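Local coordinates for lipoprotein (Streptococcus pneumoniae serotype 4, PDB 6JF1) that binds L-methionine as the substrate-binding lipoprotein of an ABC importer, probably handing the amino acid to the membrane transporter, at residues L79-H84 with N231-K236; A103-S108 with A253-D258. All coordinates share one frame; numbering follows the deposited sequence.

Contact 1 (L79-H84 with N231-K236); sequences LNAFQH and NIIVAK. With MET (methionine), chain B.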
loop_
_atom_site.group_PDB
_atom_site.type_symbol
_atom_site.label_atom_id
_atom_site.label_comp_id
_atom_site.label_asym_id
_atom_site.label_seq_id
_atom_site.Cartn_x
_atom_site.Cartn_y
_atom_site.Cartn_z
ATOM N N LEU A 79 -5.628 15.907 2.830
ATOM C CA LEU A 79 -5.685 14.521 3.321
ATOM C C LEU A 79 -4.758 13.698 2.438
ATOM O O LEU A 79 -4.438 14.118 1.293
ATOM C CB LEU A 79 -7.096 13.936 3.153
ATOM C CG LEU A 79 -8.198 14.673 3.913
ATOM C CD1 LEU A 79 -9.576 14.104 3.585
ATOM C CD2 LEU A 79 -7.923 14.594 5.417
ATOM N N ASN A 80 -4.358 12.548 2.969
ATOM C CA ASN A 80 -3.752 11.545 2.108
ATOM C C ASN A 80 -4.446 10.210 2.354
ATOM O O ASN A 80 -4.995 9.929 3.479
ATOM C CB ASN A 80 -2.215 11.565 2.181
ATOM C CG ASN A 80 -1.637 10.967 3.453
ATOM O OD1 ASN A 80 -1.914 9.812 3.792
ATOM N ND2 ASN A 80 -0.790 11.727 4.142
ATOM N N ALA A 81 -4.412 9.373 1.316
ATOM C CA ALA A 81 -5.004 8.088 1.444
ATOM C C ALA A 81 -4.150 7.093 0.661
ATOM O O ALA A 81 -4.355 6.940 -0.561
ATOM C CB ALA A 81 -6.441 8.169 0.942
ATOM N N PHE A 82 -3.191 6.423 1.329
ATOM C CA PHE A 82 -2.280 5.567 0.578
ATOM C C PHE A 82 -1.525 4.599 1.501
ATOM O O PHE A 82 -0.896 3.713 0.990
ATOM C CB PHE A 82 -1.240 6.403 -0.181
ATOM C CG PHE A 82 -0.100 6.913 0.667
ATOM C CD1 PHE A 82 -0.281 7.968 1.549
ATOM C CD2 PHE A 82 1.163 6.312 0.602
ATOM C CE1 PHE A 82 0.766 8.409 2.361
ATOM C CE2 PHE A 82 2.214 6.757 1.399
ATOM C CZ PHE A 82 2.010 7.797 2.288
ATOM N N GLN A 83 -1.530 4.766 2.833
ATOM C CA GLN A 83 -0.566 4.012 3.636
ATOM C C GLN A 83 -1.314 3.237 4.718
ATOM O O GLN A 83 -2.508 3.489 4.962
ATOM C CB GLN A 83 0.430 4.955 4.326
ATOM C CG GLN A 83 -0.231 5.749 5.470
ATOM C CD GLN A 83 0.524 7.023 5.753
ATOM O OE1 GLN A 83 1.703 6.995 6.118
ATOM N NE2 GLN A 83 -0.145 8.156 5.583
ATOM N N HIS A 84 -0.568 2.332 5.375
ATOM C CA HIS A 84 -1.066 1.601 6.574
ATOM C C HIS A 84 -0.516 2.260 7.848
ATOM O O HIS A 84 0.346 3.165 7.808
ATOM C CB HIS A 84 -0.844 0.065 6.491
ATOM C CG HIS A 84 0.535 -0.340 6.071
ATOM N ND1 HIS A 84 1.685 0.064 6.754
ATOM C CD2 HIS A 84 0.951 -1.089 5.038
ATOM C CE1 HIS A 84 2.741 -0.461 6.180
ATOM N NE2 HIS A 84 2.325 -1.159 5.104
ATOM N N ASN A 231 -5.080 0.195 6.156
ATOM C CA ASN A 231 -4.908 1.507 5.486
ATOM C C ASN A 231 -5.832 2.537 6.153
ATOM O O ASN A 231 -6.850 2.179 6.762
ATOM C CB ASN A 231 -5.128 1.385 3.971
ATOM C CG ASN A 231 -3.967 0.685 3.297
ATOM O OD1 ASN A 231 -3.444 1.180 2.310
ATOM N ND2 ASN A 231 -3.571 -0.496 3.776
ATOM N N ILE A 232 -5.476 3.807 5.991
ATOM C CA ILE A 232 -6.001 4.913 6.755
ATOM C C ILE A 232 -6.109 6.170 5.866
ATOM O O ILE A 232 -5.379 6.335 4.824
ATOM C CB ILE A 232 -5.101 5.195 7.995
ATOM C CG1 ILE A 232 -3.612 5.319 7.630
ATOM C CG2 ILE A 232 -5.302 4.126 9.081
ATOM C CD1 ILE A 232 -2.684 5.733 8.801
ATOM N N ILE A 233 -6.962 7.091 6.331
ATOM C CA ILE A 233 -6.981 8.445 5.842
ATOM C C ILE A 233 -6.222 9.275 6.877
ATOM O O ILE A 233 -6.434 9.117 8.098
ATOM C CB ILE A 233 -8.415 9.009 5.715
ATOM C CG1 ILE A 233 -9.376 8.085 4.949
ATOM C CG2 ILE A 233 -8.363 10.399 5.086
ATOM C CD1 ILE A 233 -8.962 7.840 3.538
ATOM N N VAL A 234 -5.406 10.201 6.387
ATOM C CA VAL A 234 -4.477 10.895 7.258
ATOM C C VAL A 234 -4.552 12.409 7.006
ATOM O O VAL A 234 -4.630 12.845 5.862
ATOM C CB VAL A 234 -3.051 10.351 7.024
ATOM C CG1 VAL A 234 -1.982 11.241 7.624
ATOM C CG2 VAL A 234 -2.894 8.942 7.555
ATOM N N ALA A 235 -4.439 13.194 8.089
ATOM C CA ALA A 235 -4.385 14.637 8.036
ATOM C C ALA A 235 -3.283 15.144 8.980
ATOM O O ALA A 235 -2.767 14.395 9.797
ATOM C CB ALA A 235 -5.736 15.240 8.427
ATOM N N LYS A 236 -2.985 16.441 8.918
ATOM C CA LYS A 236 -2.204 17.086 9.999
ATOM C C LYS A 236 -2.993 17.093 11.309
ATOM O O LYS A 236 -4.207 17.260 11.322
ATOM C CB LYS A 236 -1.883 18.536 9.651
ATOM C CG LYS A 236 -0.903 18.688 8.493
ATOM C CD LYS A 236 -0.957 20.083 7.894
ATOM C CE LYS A 236 -0.490 21.188 8.811
ATOM N NZ LYS A 236 -0.190 22.405 8.015
HETATM N N MET B . -1.860 -0.010 0.283
HETATM C CA MET B . -0.506 -0.462 0.784
HETATM C C MET B . -0.697 -1.785 1.526
HETATM O O MET B . 0.137 -2.702 1.385
HETATM C CB MET B . 0.095 0.569 1.752
HETATM C CG MET B . 1.607 0.359 1.985
HETATM S SD MET B . 2.263 1.604 3.133
HETATM C CE MET B . 2.509 3.006 2.031
HETATM O OXT MET B . -1.738 -1.949 2.227
HETATM O O HOH W 1 -2.931 7.326 4.050
#
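Asn-80 and Val-234 form an antiparallel hydrogen-bonded pair, Asn-80 N to Val-234 O and Val-234 N to Asn-80 O both 2.9 Å, and strands 79-84 and 231-235 run at 156° to each other. Farther along, the strands part around water 1, which accepts from Phe-82 N and lies 2.8 Å from Ile-232 O and 2.7 Å from Asn-80 OD1. Beyond it, Ile-232 N donates to Gln-83 O in a longer, bent bond (3.2 Å). Val-234 lies alongside Asn-80, Val-234 CB 3.5 Å from Asn-80 OD1, while Val-234 CG2 meets the Gln-83 amide. Asn-80 ND2 is bonded to Thr-72 and Asn-69, Gln-83 OE1 to Asn-69. On the other face Ala-81 CB packs against Ile-233 CD1. These are central strands of one lobe of a two-lobed substrate-binding protein, and their ends carry part of the methionine pocket. With CG opposite its carbonyl carbon (chi1 -73°), Asn-231 brings its amide to the ligand: OD1 accepts from methionine N, and ND2 donates to OXT at 2.8 Å, nearly straight (168°). Methionine SD sits over one face of the His-84 ring, 3.4 Å from NE2, a ring fixed in rotation by hydrogen bonds to Asn-143 and the Phe-87 backbone. Methionine CE approaches the Phe-82 ring obliquely.

Contact 2 (A103-S108 with A253-D258); sequences ADTYIS and AAYHTD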
loop_
_atom_site.group_PDB
_atom_site.type_symbol
_atom_site.label_atom_id
_atom_site.label_comp_id
_atom_site.label_asym_id
_atom_site.label_seq_id
_atom_site.Cartn_x
_atom_site.Cartn_y
_atom_site.Cartn_z
ATOM N N ALA A 103 -9.500 7.873 9.935
ATOM C CA ALA A 103 -10.421 6.791 9.499
ATOM C C ALA A 103 -9.592 5.610 9.010
ATOM O O ALA A 103 -8.552 5.839 8.370
ATOM C CB ALA A 103 -11.328 7.291 8.391
ATOM N N ASP A 104 -10.065 4.374 9.240
ATOM C CA ASP A 104 -9.483 3.178 8.609
ATOM C C ASP A 104 -10.221 2.889 7.295
ATOM O O ASP A 104 -11.412 3.166 7.169
ATOM C CB ASP A 104 -9.608 1.913 9.475
ATOM C CG ASP A 104 -9.004 1.971 10.868
ATOM O OD1 ASP A 104 -8.166 2.849 11.137
ATOM O OD2 ASP A 104 -9.403 1.134 11.689
ATOM N N THR A 105 -9.520 2.319 6.310
ATOM C CA THR A 105 -10.137 2.127 4.991
ATOM C C THR A 105 -10.229 0.628 4.705
ATOM O O THR A 105 -11.257 -0.005 4.966
ATOM C CB THR A 105 -9.449 2.961 3.893
ATOM O OG1 THR A 105 -8.070 2.569 3.859
ATOM C CG2 THR A 105 -9.587 4.454 4.117
ATOM N N TYR A 106 -9.120 0.036 4.269
ATOM C CA TYR A 106 -9.121 -1.319 3.854
ATOM C C TYR A 106 -7.810 -2.008 4.306
ATOM O O TYR A 106 -6.850 -1.349 4.754
ATOM C CB TYR A 106 -9.348 -1.324 2.347
ATOM C CG TYR A 106 -8.169 -0.799 1.574
ATOM C CD1 TYR A 106 -7.120 -1.660 1.307
ATOM C CD2 TYR A 106 -8.099 0.504 1.086
ATOM C CE1 TYR A 106 -6.016 -1.255 0.578
ATOM C CE2 TYR A 106 -6.990 0.924 0.351
ATOM C CZ TYR A 106 -5.940 0.043 0.118
ATOM O OH TYR A 106 -4.789 0.360 -0.556
ATOM N N ILE A 107 -7.791 -3.340 4.231
ATOM C CA ILE A 107 -6.578 -4.136 4.349
ATOM C C ILE A 107 -6.432 -4.917 3.043
ATOM O O ILE A 107 -7.421 -5.252 2.400
ATOM C CB ILE A 107 -6.620 -5.047 5.583
ATOM C CG1 ILE A 107 -5.242 -5.642 5.879
ATOM C CG2 ILE A 107 -7.716 -6.124 5.429
ATOM C CD1 ILE A 107 -5.165 -6.449 7.176
ATOM N N SER A 108 -5.187 -5.043 2.592
ATOM C CA SER A 108 -4.844 -5.895 1.485
ATOM C C SER A 108 -3.565 -6.699 1.823
ATOM O O SER A 108 -2.456 -6.248 1.528
ATOM C CB SER A 108 -4.648 -5.037 0.253
ATOM O OG SER A 108 -4.586 -5.869 -0.888
ATOM N N ALA A 253 -17.503 10.486 6.159
ATOM C CA ALA A 253 -18.818 9.851 6.208
ATOM C C ALA A 253 -19.119 9.158 4.871
ATOM O O ALA A 253 -19.675 8.027 4.858
ATOM C CB ALA A 253 -19.898 10.865 6.533
ATOM N N ALA A 254 -18.784 9.815 3.751
ATOM C CA ALA A 254 -19.028 9.228 2.452
ATOM C C ALA A 254 -18.156 7.982 2.259
ATOM O O ALA A 254 -18.652 6.999 1.782
ATOM C CB ALA A 254 -18.752 10.245 1.361
ATOM N N TYR A 255 -16.864 8.016 2.609
ATOM C CA TYR A 255 -16.035 6.796 2.486
ATOM C C TYR A 255 -16.707 5.636 3.261
ATOM O O TYR A 255 -16.835 4.526 2.771
ATOM C CB TYR A 255 -14.582 7.083 2.905
ATOM C CG TYR A 255 -13.512 6.163 2.330
ATOM C CD1 TYR A 255 -13.546 4.797 2.529
ATOM C CD2 TYR A 255 -12.474 6.658 1.544
ATOM C CE1 TYR A 255 -12.579 3.948 2.007
ATOM C CE2 TYR A 255 -11.491 5.838 1.013
ATOM C CZ TYR A 255 -11.555 4.474 1.230
ATOM O OH TYR A 255 -10.569 3.679 0.743
ATOM N N HIS A 256 -17.141 5.889 4.497
ATOM C CA HIS A 256 -17.665 4.845 5.344
ATOM C C HIS A 256 -19.150 4.562 5.025
ATOM O O HIS A 256 -20.014 4.499 5.912
ATOM C CB HIS A 256 -17.387 5.250 6.802
ATOM C CG HIS A 256 -15.978 4.964 7.217
ATOM N ND1 HIS A 256 -15.565 5.099 8.526
ATOM C CD2 HIS A 256 -14.908 4.484 6.511
ATOM C CE1 HIS A 256 -14.274 4.731 8.615
ATOM N NE2 HIS A 256 -13.845 4.353 7.372
ATOM N N THR A 257 -19.488 4.357 3.772
ATOM C CA THR A 257 -20.876 3.981 3.440
ATOM C C THR A 257 -20.909 2.541 2.937
ATOM O O THR A 257 -19.866 1.960 2.510
ATOM C CB THR A 257 -21.477 4.928 2.402
ATOM O OG1 THR A 257 -20.585 4.944 1.281
ATOM C CG2 THR A 257 -21.704 6.310 2.970
ATOM N N ASP A 258 -22.107 1.968 2.968
ATOM C CA ASP A 258 -22.284 0.663 2.355
ATOM C C ASP A 258 -21.963 0.781 0.863
ATOM O O ASP A 258 -21.368 -0.123 0.284
ATOM C CB ASP A 258 -23.653 0.045 2.672
ATOM C CG ASP A 258 -23.678 -0.636 4.038
ATOM O OD1 ASP A 258 -22.589 -1.029 4.543
ATOM O OD2 ASP A 258 -24.787 -0.789 4.596
#
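Ala-103 starts the contact by setting its CB 3.9 Å from CE1 of the His-256 ring. Asp-104 takes part through its backbone: its O accepts from His-256 NE2 at 2.7 Å, the N-H pointing almost straight at the oxygen (161°) and the acceptor lying close to the imidazole plane. This bond requires a proton on NE2. The Asp-104 carboxylate turns elsewhere, with OD1 bonded to Tyr-85. His-256 follows directly on helix 245-255 and is the centre of an inverse gamma turn; Trp-276 stacks on the same imidazole. The end of this helix thus packs against strand 100-107, which lies between strands 231-235 and 273-274 in the mixed sheet. Thr-105 comes next, placing CG2 over one face of the Tyr-255 ring, offset toward the rim near CZ, in a CH-pi contact 3.9 Å from the centroid and 26° off the normal. A chi1 of -156°, CG roughly opposite the backbone N, carries the Tyr-255 ring out from the helix end until OH lies 3.4 Å from Thr-105 CB. That hydroxyl, weakly hydrogen-bonded to Arg-42, also sits at the edge of the Tyr-106 ring, 4.0 Å from CD2, while Tyr-106 OH bonds to Asn-203 in the methionine pocket.

Overall arrangement
Contact 1 is buried within the mixed sheet, whereas contact 2 joins that sheet to a helix and is only partly buried. They meet because strands 231-235 and 100-107 are neighbours: Asn-231 O lies 2.7 Å from Thr-105 N, a probable hydrogen bond, and Ile-233 CD1 packs on Thr-105 CG2 at 3.5 Å. Thr-105 thus touches both Tyr-255 and strand 231-235. Paired main chains, a bridging water and ligand-binding polar side chains characterise contact 1; contact 2 relies on one histidine-to-carbonyl bond and aromatic packing. Both reach the methionine pocket, contact 1 through four residues and contact 2 through Tyr-106. Their centres are about 11 Å apart.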